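PlaB phospholipase (Legionella pneumophila, PDB 6ZTI) hydrolyses phospholipids as a virulence-linked alpha/beta hydrolase whose activity is controlled by NAD(H)-mediated tetramerization. Local coordinates at the thionicotinamide-adenine-dinucleotide site and the interface of chains A and B. Numbering follows the deposited sequence. Chains: chain A/B, PlaB phospholipase.

Contact 1: the thionicotinamide-adenine-dinucleotide site. Residues chain A 141, 145, 208-211, 360, 380-381, 383, 391, 393; chain B 141, 145, 208-211, 360, 380-381, 383, 391, 393. With SND (thionicotinamide-adenine-dinucleotide), chain C; SND (thionicotinamide-adenine-dinucleotide), chain D.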
loop_
_atom_site.group_PDB
_atom_site.type_symbol
_atom_site.label_atom_id
_atom_site.label_comp_id
_atom_site.label_asym_id
_atom_site.label_seq_id
_atom_site.Cartn_x
_atom_site.Cartn_y
_atom_site.Cartn_z
ATOM N N LEU A 141 -11.666 11.447 -6.011
ATOM C CA LEU A 141 -11.204 11.020 -7.326
ATOM C C LEU A 141 -9.747 11.398 -7.587
ATOM O O LEU A 141 -9.150 10.867 -8.530
ATOM C CB LEU A 141 -12.090 11.609 -8.410
ATOM C CG LEU A 141 -13.586 11.367 -8.236
ATOM C CD1 LEU A 141 -14.308 11.850 -9.477
ATOM C CD2 LEU A 141 -13.903 9.898 -7.964
ATOM N N ARG A 145 -7.119 12.127 -12.025
ATOM C CA ARG A 145 -8.459 12.079 -12.608
ATOM C C ARG A 145 -9.100 13.465 -12.693
ATOM O O ARG A 145 -9.850 13.748 -13.635
ATOM C CB ARG A 145 -9.363 11.143 -11.800
ATOM C CG ARG A 145 -9.507 9.746 -12.386
ATOM C CD ARG A 145 -10.840 9.099 -12.007
ATOM N NE ARG A 145 -10.753 8.305 -10.797
ATOM C CZ ARG A 145 -11.758 7.597 -10.301
ATOM N NH1 ARG A 145 -12.947 7.592 -10.919
ATOM N NH2 ARG A 145 -11.567 6.899 -9.185
ATOM N N VAL A 208 -17.773 9.186 -17.268
ATOM C CA VAL A 208 -17.217 8.141 -16.413
ATOM C C VAL A 208 -17.183 8.545 -14.945
ATOM O O VAL A 208 -16.884 7.696 -14.093
ATOM C CB VAL A 208 -15.808 7.719 -16.891
ATOM C CG1 VAL A 208 -15.889 7.091 -18.299
ATOM C CG2 VAL A 208 -14.859 8.876 -16.889
ATOM N N ASN A 209 -17.491 9.806 -14.618
ATOM C CA ASN A 209 -17.552 10.283 -13.237
ATOM C C ASN A 209 -18.878 11.015 -13.013
ATOM O O ASN A 209 -18.973 12.247 -13.101
ATOM C CB ASN A 209 -16.349 11.160 -12.911
ATOM C CG ASN A 209 -15.036 10.367 -12.949
ATOM O OD1 ASN A 209 -14.776 9.536 -12.080
ATOM N ND2 ASN A 209 -14.233 10.593 -13.975
ATOM N N SER A 210 -19.890 10.241 -12.617
ATOM C CA SER A 210 -21.256 10.747 -12.568
ATOM C C SER A 210 -21.487 11.743 -11.444
ATOM O O SER A 210 -22.561 12.351 -11.401
ATOM C CB SER A 210 -22.243 9.593 -12.427
ATOM O OG SER A 210 -22.015 8.887 -11.234
ATOM N N TYR A 211 -20.522 11.942 -10.544
ATOM C CA TYR A 211 -20.667 13.022 -9.578
ATOM C C TYR A 211 -20.802 14.365 -10.270
ATOM O O TYR A 211 -21.377 15.294 -9.701
ATOM C CB TYR A 211 -19.465 13.078 -8.639
ATOM C CG TYR A 211 -19.464 12.095 -7.502
ATOM C CD1 TYR A 211 -20.626 11.721 -6.853
ATOM C CD2 TYR A 211 -18.277 11.548 -7.076
ATOM C CE1 TYR A 211 -20.582 10.833 -5.810
ATOM C CE2 TYR A 211 -18.228 10.696 -6.054
ATOM C CZ TYR A 211 -19.362 10.329 -5.421
ATOM O OH TYR A 211 -19.217 9.440 -4.396
ATOM N N LEU A 360 -22.556 0.094 9.541
ATOM C CA LEU A 360 -23.473 1.137 9.977
ATOM C C LEU A 360 -24.789 1.019 9.221
ATOM O O LEU A 360 -24.813 1.024 7.981
ATOM C CB LEU A 360 -22.855 2.520 9.778
ATOM C CG LEU A 360 -23.595 3.702 10.398
ATOM C CD1 LEU A 360 -22.598 4.743 10.842
ATOM C CD2 LEU A 360 -24.591 4.309 9.419
ATOM N N ASP A 380 -25.846 8.360 -2.327
ATOM C CA ASP A 380 -24.406 8.121 -2.377
ATOM C C ASP A 380 -23.866 7.750 -1.007
ATOM O O ASP A 380 -24.409 8.161 0.021
ATOM C CB ASP A 380 -23.644 9.360 -2.876
ATOM C CG ASP A 380 -22.135 9.087 -3.082
ATOM O OD1 ASP A 380 -21.807 8.223 -3.918
ATOM O OD2 ASP A 380 -21.282 9.721 -2.414
ATOM N N ARG A 381 -22.764 6.998 -1.011
ATOM C CA ARG A 381 -21.930 6.804 0.169
ATOM C C ARG A 381 -20.464 6.881 -0.224
ATOM O O ARG A 381 -20.071 6.376 -1.277
ATOM C CB ARG A 381 -22.193 5.442 0.857
ATOM C CG ARG A 381 -21.776 4.226 0.078
ATOM C CD ARG A 381 -22.469 2.979 0.610
ATOM N NE ARG A 381 -21.809 1.733 0.241
ATOM C CZ ARG A 381 -22.124 0.550 0.763
ATOM N NH1 ARG A 381 -23.087 0.470 1.677
ATOM N NH2 ARG A 381 -21.472 -0.547 0.392
ATOM N N ARG A 383 -16.383 6.652 1.737
ATOM C CA ARG A 383 -15.584 6.499 2.945
ATOM C C ARG A 383 -14.228 7.142 2.744
ATOM O O ARG A 383 -13.545 6.873 1.752
ATOM C CB ARG A 383 -15.409 5.023 3.335
ATOM C CG ARG A 383 -14.925 4.834 4.778
ATOM C CD ARG A 383 -14.827 3.358 5.183
ATOM N NE ARG A 383 -13.729 2.681 4.493
ATOM C CZ ARG A 383 -13.356 1.421 4.718
ATOM N NH1 ARG A 383 -13.990 0.689 5.625
ATOM N NH2 ARG A 383 -12.342 0.886 4.038
ATOM N N LEU A 391 -17.339 8.207 7.311
ATOM C CA LEU A 391 -18.241 7.678 6.301
ATOM C C LEU A 391 -19.329 8.701 6.030
ATOM O O LEU A 391 -20.028 9.117 6.960
ATOM C CB LEU A 391 -18.856 6.358 6.775
ATOM C CG LEU A 391 -19.965 5.741 5.936
ATOM C CD1 LEU A 391 -19.396 5.151 4.665
ATOM C CD2 LEU A 391 -20.700 4.698 6.745
ATOM N N TYR A 393 -22.829 9.627 4.004
ATOM C CA TYR A 393 -24.025 9.207 3.285
ATOM C C TYR A 393 -24.742 10.440 2.752
ATOM O O TYR A 393 -24.794 11.472 3.415
ATOM C CB TYR A 393 -24.976 8.415 4.188
ATOM C CG TYR A 393 -24.896 6.911 4.017
ATOM C CD1 TYR A 393 -23.800 6.205 4.448
ATOM C CD2 TYR A 393 -25.936 6.206 3.438
ATOM C CE1 TYR A 393 -23.730 4.849 4.302
ATOM C CE2 TYR A 393 -25.878 4.849 3.282
ATOM C CZ TYR A 393 -24.777 4.166 3.716
ATOM O OH TYR A 393 -24.731 2.797 3.542
ATOM N N LEU B 141 -15.371 -7.845 -2.194
ATOM C CA LEU B 141 -15.634 -7.446 -0.815
ATOM C C LEU B 141 -14.735 -8.167 0.187
ATOM O O LEU B 141 -14.614 -7.702 1.325
ATOM C CB LEU B 141 -17.098 -7.694 -0.458
ATOM C CG LEU B 141 -18.105 -7.050 -1.411
ATOM C CD1 LEU B 141 -19.493 -7.187 -0.853
ATOM C CD2 LEU B 141 -17.782 -5.578 -1.692
ATOM N N ARG B 145 -15.269 -9.135 5.231
ATOM C CA ARG B 145 -16.661 -8.733 5.012
ATOM C C ARG B 145 -17.540 -9.902 4.576
ATOM O O ARG B 145 -18.732 -9.932 4.903
ATOM C CB ARG B 145 -16.746 -7.612 3.970
ATOM C CG ARG B 145 -16.318 -6.244 4.493
ATOM C CD ARG B 145 -16.050 -5.264 3.366
ATOM N NE ARG B 145 -17.279 -4.722 2.799
ATOM C CZ ARG B 145 -17.311 -3.917 1.745
ATOM N NH1 ARG B 145 -16.174 -3.584 1.133
ATOM N NH2 ARG B 145 -18.474 -3.453 1.295
ATOM N N VAL B 208 -25.930 -3.473 3.911
ATOM C CA VAL B 208 -24.710 -2.707 3.654
ATOM C C VAL B 208 -24.019 -3.141 2.373
ATOM O O VAL B 208 -23.136 -2.420 1.882
ATOM C CB VAL B 208 -23.782 -2.827 4.885
ATOM C CG1 VAL B 208 -22.360 -2.395 4.556
ATOM C CG2 VAL B 208 -24.350 -1.984 6.024
ATOM N N ASN B 209 -24.412 -4.286 1.809
ATOM C CA ASN B 209 -23.818 -4.852 0.596
ATOM C C ASN B 209 -24.925 -5.269 -0.378
ATOM O O ASN B 209 -25.281 -6.446 -0.481
ATOM C CB ASN B 209 -22.902 -6.019 0.949
ATOM C CG ASN B 209 -21.676 -5.567 1.729
ATOM O OD1 ASN B 209 -20.788 -4.926 1.173
ATOM N ND2 ASN B 209 -21.626 -5.894 3.013
ATOM N N SER B 210 -25.369 -4.307 -1.189
ATOM C CA SER B 210 -26.539 -4.482 -2.035
ATOM C C SER B 210 -26.317 -5.449 -3.193
ATOM O O SER B 210 -27.287 -5.782 -3.882
ATOM C CB SER B 210 -26.976 -3.123 -2.561
ATOM O OG SER B 210 -25.995 -2.587 -3.425
ATOM N N TYR B 211 -25.084 -5.916 -3.433
ATOM C CA TYR B 211 -24.898 -7.031 -4.361
ATOM C C TYR B 211 -25.730 -8.249 -3.955
ATOM O O TYR B 211 -26.124 -9.058 -4.809
ATOM C CB TYR B 211 -23.429 -7.445 -4.420
ATOM C CG TYR B 211 -22.512 -6.594 -5.254
ATOM C CD1 TYR B 211 -22.934 -6.028 -6.449
ATOM C CD2 TYR B 211 -21.188 -6.392 -4.860
ATOM C CE1 TYR B 211 -22.073 -5.265 -7.207
ATOM C CE2 TYR B 211 -20.321 -5.642 -5.620
ATOM C CZ TYR B 211 -20.760 -5.083 -6.778
ATOM O OH TYR B 211 -19.896 -4.329 -7.516
ATOM N N LEU B 360 -12.730 4.569 -20.277
ATOM C CA LEU B 360 -13.447 3.716 -21.216
ATOM C C LEU B 360 -14.889 4.191 -21.330
ATOM O O LEU B 360 -15.612 4.247 -20.329
ATOM C CB LEU B 360 -13.372 2.257 -20.775
ATOM C CG LEU B 360 -13.827 1.248 -21.817
ATOM C CD1 LEU B 360 -13.081 -0.056 -21.626
ATOM C CD2 LEU B 360 -15.326 1.045 -21.744
ATOM N N ASP B 380 -23.860 -1.852 -12.890
ATOM C CA ASP B 380 -22.691 -1.897 -12.021
ATOM C C ASP B 380 -21.404 -1.773 -12.819
ATOM O O ASP B 380 -21.357 -2.063 -14.013
ATOM C CB ASP B 380 -22.655 -3.199 -11.213
ATOM C CG ASP B 380 -21.520 -3.232 -10.225
ATOM O OD1 ASP B 380 -21.545 -2.385 -9.306
ATOM O OD2 ASP B 380 -20.610 -4.089 -10.368
ATOM N N ARG B 381 -20.347 -1.357 -12.122
ATOM C CA ARG B 381 -18.994 -1.460 -12.634
ATOM C C ARG B 381 -18.072 -1.835 -11.488
ATOM O O ARG B 381 -18.275 -1.409 -10.347
ATOM C CB ARG B 381 -18.516 -0.144 -13.298
ATOM C CG ARG B 381 -18.407 1.037 -12.360
ATOM C CD ARG B 381 -18.328 2.371 -13.120
ATOM N NE ARG B 381 -17.704 3.421 -12.320
ATOM C CZ ARG B 381 -17.422 4.650 -12.759
ATOM N NH1 ARG B 381 -17.710 5.005 -14.004
ATOM N NH2 ARG B 381 -16.851 5.531 -11.949
ATOM N N ARG B 383 -13.651 -2.703 -10.854
ATOM C CA ARG B 383 -12.308 -2.799 -11.409
ATOM C C ARG B 383 -11.494 -3.750 -10.556
ATOM O O ARG B 383 -11.453 -3.604 -9.332
ATOM C CB ARG B 383 -11.609 -1.444 -11.474
ATOM C CG ARG B 383 -10.345 -1.488 -12.322
ATOM C CD ARG B 383 -9.724 -0.112 -12.501
ATOM N NE ARG B 383 -9.034 0.339 -11.296
ATOM C CZ ARG B 383 -8.349 1.477 -11.207
ATOM N NH1 ARG B 383 -8.268 2.283 -12.254
ATOM N NH2 ARG B 383 -7.742 1.818 -10.073
ATOM N N LEU B 391 -11.759 -4.385 -16.153
ATOM C CA LEU B 391 -12.913 -3.579 -15.792
ATOM C C LEU B 391 -14.152 -4.324 -16.242
ATOM O O LEU B 391 -14.249 -4.722 -17.407
ATOM C CB LEU B 391 -12.837 -2.192 -16.455
ATOM C CG LEU B 391 -14.025 -1.252 -16.259
ATOM C CD1 LEU B 391 -14.067 -0.761 -14.837
ATOM C CD2 LEU B 391 -13.922 -0.103 -17.244
ATOM N N TYR B 393 -18.249 -4.160 -16.580
ATOM C CA TYR B 393 -19.500 -3.420 -16.605
ATOM C C TYR B 393 -20.653 -4.406 -16.664
ATOM O O TYR B 393 -20.585 -5.416 -17.360
ATOM C CB TYR B 393 -19.571 -2.473 -17.813
ATOM C CG TYR B 393 -19.266 -1.015 -17.495
ATOM C CD1 TYR B 393 -18.000 -0.616 -17.115
ATOM C CD2 TYR B 393 -20.253 -0.043 -17.594
ATOM C CE1 TYR B 393 -17.721 0.702 -16.820
ATOM C CE2 TYR B 393 -19.987 1.290 -17.294
ATOM C CZ TYR B 393 -18.721 1.655 -16.916
ATOM O OH TYR B 393 -18.453 2.976 -16.626
HETATM P PA SND C . -15.756 2.862 -8.711
HETATM O O1A SND C . -15.970 1.738 -7.777
HETATM O O2A SND C . -16.972 3.259 -9.516
HETATM O O5B SND C . -14.576 2.690 -9.809
HETATM C C5B SND C . -13.487 1.813 -9.466
HETATM C C4B SND C . -12.313 2.126 -10.359
HETATM O O4B SND C . -12.622 1.775 -11.729
HETATM C C3B SND C . -11.908 3.599 -10.375
HETATM O O3B SND C . -10.491 3.726 -10.389
HETATM C C2B SND C . -12.547 4.111 -11.663
HETATM O O2B SND C . -11.842 5.220 -12.198
HETATM C C1B SND C . -12.397 2.892 -12.566
HETATM N N9A SND C . -13.363 2.854 -13.658
HETATM C C8A SND C . -14.714 2.646 -13.555
HETATM N N7A SND C . -15.369 2.807 -14.679
HETATM C C5A SND C . -14.377 3.142 -15.591
HETATM C C6A SND C . -14.420 3.490 -16.953
HETATM N N6A SND C . -15.549 3.562 -17.670
HETATM N N1A SND C . -13.251 3.797 -17.559
HETATM C C2A SND C . -12.124 3.751 -16.845
HETATM N N3A SND C . -11.961 3.433 -15.558
HETATM C C4A SND C . -13.134 3.151 -14.979
HETATM O O3 SND C . -15.305 4.136 -7.875
HETATM P PN SND C . -14.766 5.591 -8.252
HETATM O O1N SND C . -15.355 6.009 -9.545
HETATM O O2N SND C . -13.295 5.613 -8.087
HETATM O O5D SND C . -15.485 6.413 -7.075
HETATM C C5D SND C . -14.897 6.533 -5.762
HETATM C C4D SND C . -15.977 6.488 -4.699
HETATM O O4D SND C . -17.041 7.418 -5.025
HETATM C C3D SND C . -16.667 5.142 -4.519
HETATM O O3D SND C . -17.088 5.010 -3.163
HETATM C C2D SND C . -17.852 5.269 -5.482
HETATM O O2D SND C . -18.924 4.393 -5.163
HETATM C C1D SND C . -18.243 6.716 -5.217
HETATM N N1N SND C . -18.957 7.308 -6.423
HETATM C C2N SND C . -18.184 7.744 -7.427
HETATM C C3N SND C . -18.761 8.292 -8.557
HETATM C C7N SND C . -17.911 8.863 -9.632
HETATM S S7N SND C . -18.244 10.361 -10.272
HETATM N N7N SND C . -16.864 8.157 -10.006
HETATM C C4N SND C . -20.147 8.370 -8.625
HETATM C C5N SND C . -20.920 7.903 -7.577
HETATM C C6N SND C . -20.303 7.370 -6.470
HETATM P PA SND D . -18.202 1.582 -1.593
HETATM O O1A SND D . -17.554 2.666 -2.343
HETATM O O2A SND D . -19.704 1.534 -1.613
HETATM O O5B SND D . -17.770 1.533 -0.017
HETATM C C5B SND D . -16.495 2.106 0.317
HETATM C C4B SND D . -16.093 1.603 1.679
HETATM O O4B SND D . -16.997 2.136 2.676
HETATM C C3B SND D . -16.136 0.083 1.827
HETATM O O3B SND D . -15.056 -0.395 2.617
HETATM C C2B SND D . -17.487 -0.148 2.498
HETATM O O2B SND D . -17.554 -1.351 3.252
HETATM C C1B SND D . -17.556 1.069 3.413
HETATM N N9A SND D . -18.913 1.426 3.779
HETATM C C8A SND D . -19.888 1.928 2.957
HETATM N N7A SND D . -21.072 1.996 3.512
HETATM C C5A SND D . -20.861 1.515 4.795
HETATM C C6A SND D . -21.732 1.273 5.871
HETATM N N6A SND D . -23.042 1.521 5.831
HETATM N N1A SND D . -21.210 0.740 6.994
HETATM C C2A SND D . -19.900 0.479 7.032
HETATM N N3A SND D . -18.980 0.669 6.082
HETATM C C4A SND D . -19.531 1.180 4.979
HETATM O O3 SND D . -17.683 0.184 -2.142
HETATM P PN SND D . -17.648 -1.310 -1.580
HETATM O O1N SND D . -18.848 -1.556 -0.748
HETATM O O2N SND D . -16.311 -1.575 -1.006
HETATM O O5D SND D . -17.835 -2.082 -2.980
HETATM C C5D SND D . -16.697 -2.404 -3.813
HETATM C C4D SND D . -16.968 -2.166 -5.288
HETATM O O4D SND D . -18.217 -2.773 -5.698
HETATM C C3D SND D . -17.067 -0.717 -5.750
HETATM O O3D SND D . -16.589 -0.649 -7.093
HETATM C C2D SND D . -18.572 -0.453 -5.668
HETATM O O2D SND D . -18.987 0.618 -6.512
HETATM C C1D SND D . -19.101 -1.788 -6.172
HETATM N N1N SND D . -20.485 -2.066 -5.584
HETATM C C2N SND D . -20.503 -2.649 -4.374
HETATM C C3N SND D . -21.703 -3.037 -3.813
HETATM C C7N SND D . -21.733 -3.760 -2.515
HETATM S S7N SND D . -22.739 -5.065 -2.288
HETATM N N7N SND D . -20.921 -3.325 -1.573
HETATM C C4N SND D . -22.877 -2.799 -4.518
HETATM C C5N SND D . -22.829 -2.175 -5.752
HETATM C C6N SND D . -21.612 -1.809 -6.275
HETATM O O HOH W 1 -14.060 -1.631 -8.260
HETATM O O HOH W 2 -15.443 5.739 -0.746
HETATM O O HOH W 3 -18.849 0.956 -8.893
#
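Two thio-NAD molecules, analogues of NAD, which mediates tetramerization, lie side by side across a two-fold interface, each gripped by both subunits. Charge pairing holds the diphosphates, where arginine's planar, multi-donor cation can serve phosphate oxygens and a carbonyl at once. B:Arg145, its chain bent at chi3 (78°), meets SND (chain D) end-on: NH2 binds the nicotinamide-side phosphate oxygen O1N at 2.8 Å, NH1 binds O2N, and ribose O2B lies over the guanidinium face. A:Arg381, extended from CG to NE, comes side-on from the other subunit, NE reaching the adenosine-side phosphate oxygen O2A at 2.8 Å and NH2 sharing O1N. It also clamps B:Val208 O with NH1 and NH2, tying dinucleotide to partner chain. Backbone hydrogen bonds read the adenine through N1A and N6A: A:Leu360 O accepts from N6A of SND (chain D) at 2.8 Å, on a lone pair, and A:Leu360 N donates to N1A at 3.0 Å. B:Asn209 OD1 accepts a hydrogen bond from the thioamide N7N, on a lone pair. Flat contacts hold both ends. The B:Tyr211 ring matches the pyridine ring of SND (chain D) in shape and stacks on it, centroids 3.5 Å and planes 13° apart, while the forked methyls of A:Leu391 cover both adenine rings. Between the dinucleotides, O3D of SND (chain D) donates to O1A of SND (chain C) at 2.6 Å. Chain A strands 358-364, 378-383 and 390-396 carry the adenosine half; 3-10 helices 137-141 and 210-213 of chain B frame the nicotinamide.

Contact 2: the interface of chains A and B. Residues chain A 359-361, 370-371, 381; chain B 206-208.
One face of the A:Tyr361 ring carries the methyl CG2 of B:Val208, displaced toward the rim, and at the ring's edge, in its plane, sits water 5. The second flat group, the guanidinium of A:Arg381, has the carbonyl carbon of B:Val208 at its edge, where it holds the adjoining oxygen. A loop of chain B, residues 206-208, thus fits against strand 358-364 and the nearby A:Glu370 loop in a subunit interface of the phospholipase.

Apolar packing is light. The tyrosine and valine side chains cross at about a right angle, so that a methyl tip meets the aromatic face, with CG2 of B:Val208 3.8 Å from A:Tyr361 CE2. CG2 of B:Val208 is anti to its own carbonyl carbon and CG1 is anti to the backbone N (chi1 164°). A beta-branched residue may suit the spot, since this rotation packs one methyl on the ring while the other points toward A:Arg381. B:Ala207, whose small side chain probably allows the loop to approach, sets its CB 3.7 Å from CG of A:Glu370. That CG stands between its backbone N and carbonyl carbon (chi1 81°), and the chain bends at chi2.

Polar groups meet through water. A:Tyr361 OH and B:Asp206 OD1 are 4.2 Å apart, and water 5 bridges them. Water 4 is hydrogen-bonded to B:Ala207 N and touches A:Glu370 OE2 at 3.2 Å, so the carboxylate reaches the partner backbone indirectly. A:Gln371 NE2 donates to the same A:Glu370 OE2 at 2.9 Å, from above the carboxylate plane, and should help to fix its position. Within chain B, B:Val208 N donates to B:Asp206 OD1, also from above the carboxylate plane, bracing the loop. The chain of solvent is closed where water 4 O and water 5 O lie 2.6 Å apart.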
loop_
_atom_site.group_PDB
_atom_site.type_symbol
_atom_site.label_atom_id
_atom_site.label_comp_id
_atom_site.label_asym_id
_atom_site.label_seq_id
_atom_site.Cartn_x
_atom_site.Cartn_y
_atom_site.Cartn_z
ATOM N N ASP A 359 -20.041 -1.984 10.674
ATOM C CA ASP A 359 -21.194 -1.905 9.785
ATOM C C ASP A 359 -22.155 -0.876 10.355
ATOM O O ASP A 359 -22.515 -0.958 11.533
ATOM C CB ASP A 359 -21.916 -3.254 9.678
ATOM C CG ASP A 359 -21.118 -4.292 8.949
ATOM O OD1 ASP A 359 -20.433 -3.945 7.961
ATOM O OD2 ASP A 359 -21.202 -5.463 9.361
ATOM N N LEU A 360 -22.556 0.094 9.541
ATOM C CA LEU A 360 -23.473 1.137 9.977
ATOM C C LEU A 360 -24.789 1.019 9.221
ATOM O O LEU A 360 -24.813 1.024 7.981
ATOM C CB LEU A 360 -22.855 2.520 9.778
ATOM C CG LEU A 360 -23.595 3.702 10.398
ATOM C CD1 LEU A 360 -22.598 4.743 10.842
ATOM C CD2 LEU A 360 -24.591 4.309 9.419
ATOM N N TYR A 361 -25.880 0.925 9.968
ATOM C CA TYR A 361 -27.208 0.799 9.390
ATOM C C TYR A 361 -28.060 2.017 9.705
ATOM O O TYR A 361 -28.071 2.508 10.839
ATOM C CB TYR A 361 -27.920 -0.441 9.924
ATOM C CG TYR A 361 -27.187 -1.727 9.678
ATOM C CD1 TYR A 361 -26.183 -2.148 10.539
ATOM C CD2 TYR A 361 -27.503 -2.535 8.598
ATOM C CE1 TYR A 361 -25.530 -3.312 10.331
ATOM C CE2 TYR A 361 -26.843 -3.713 8.383
ATOM C CZ TYR A 361 -25.862 -4.095 9.250
ATOM O OH TYR A 361 -25.199 -5.267 9.038
ATOM N N GLU A 370 -33.423 -2.368 9.525
ATOM C CA GLU A 370 -32.584 -1.869 8.443
ATOM C C GLU A 370 -33.168 -2.167 7.066
ATOM O O GLU A 370 -32.661 -1.639 6.072
ATOM C CB GLU A 370 -31.162 -2.446 8.559
ATOM C CG GLU A 370 -30.939 -3.874 8.029
ATOM C CD GLU A 370 -31.608 -4.975 8.852
ATOM O OE1 GLU A 370 -32.206 -4.688 9.918
ATOM O OE2 GLU A 370 -31.529 -6.142 8.416
ATOM N N GLN A 371 -34.216 -2.975 6.986
ATOM C CA GLN A 371 -34.858 -3.318 5.730
ATOM C C GLN A 371 -36.042 -2.423 5.387
ATOM O O GLN A 371 -36.698 -2.675 4.372
ATOM C CB GLN A 371 -35.344 -4.778 5.777
ATOM C CG GLN A 371 -34.320 -5.785 6.271
ATOM C CD GLN A 371 -33.322 -6.165 5.217
ATOM O OE1 GLN A 371 -33.644 -6.204 4.029
ATOM N NE2 GLN A 371 -32.102 -6.460 5.639
ATOM N N ARG A 381 -22.764 6.998 -1.011
ATOM C CA ARG A 381 -21.930 6.804 0.169
ATOM C C ARG A 381 -20.464 6.881 -0.224
ATOM O O ARG A 381 -20.071 6.376 -1.277
ATOM C CB ARG A 381 -22.193 5.442 0.857
ATOM C CG ARG A 381 -21.776 4.226 0.078
ATOM C CD ARG A 381 -22.469 2.979 0.610
ATOM N NE ARG A 381 -21.809 1.733 0.241
ATOM C CZ ARG A 381 -22.124 0.550 0.763
ATOM N NH1 ARG A 381 -23.087 0.470 1.677
ATOM N NH2 ARG A 381 -21.472 -0.547 0.392
ATOM N N ASP B 206 -28.080 -8.375 2.678
ATOM C CA ASP B 206 -27.185 -7.588 3.522
ATOM C C ASP B 206 -27.349 -6.119 3.152
ATOM O O ASP B 206 -26.924 -5.688 2.080
ATOM C CB ASP B 206 -25.745 -8.045 3.357
ATOM C CG ASP B 206 -24.792 -7.331 4.286
ATOM O OD1 ASP B 206 -25.200 -6.379 4.993
ATOM O OD2 ASP B 206 -23.608 -7.717 4.309
ATOM N N ALA B 207 -27.950 -5.344 4.049
ATOM C CA ALA B 207 -28.316 -3.977 3.693
ATOM C C ALA B 207 -27.096 -3.131 3.361
ATOM O O ALA B 207 -27.207 -2.165 2.604
ATOM C CB ALA B 207 -29.120 -3.345 4.825
ATOM N N VAL B 208 -25.930 -3.473 3.911
ATOM C CA VAL B 208 -24.710 -2.707 3.654
ATOM C C VAL B 208 -24.019 -3.141 2.373
ATOM O O VAL B 208 -23.136 -2.420 1.882
ATOM C CB VAL B 208 -23.782 -2.827 4.885
ATOM C CG1 VAL B 208 -22.360 -2.395 4.556
ATOM C CG2 VAL B 208 -24.350 -1.984 6.024
HETATM O O HOH W 4 -28.860 -6.418 6.624
HETATM O O HOH W 5 -26.398 -6.738 7.272
#

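The C-alpha centres of contact 1 and contact 2 lie about 15 Å apart, and the two share A:Leu360, A:Arg381 and B:Val208. Contact 2 therefore continues the dinucleotide site outward along strand 358-364, whose successive residues serve the ligand and the partner chain. The same chain B segment runs from contact 2 into the nicotinamide pocket of contact 1. Filling that pocket could thus order the loop and favour subunit pairing, in keeping with NAD(H)-mediated tetramerization. Two-fold symmetry repeats contact 2 with the chains exchanged, at the opposite end of the dinucleotide pair.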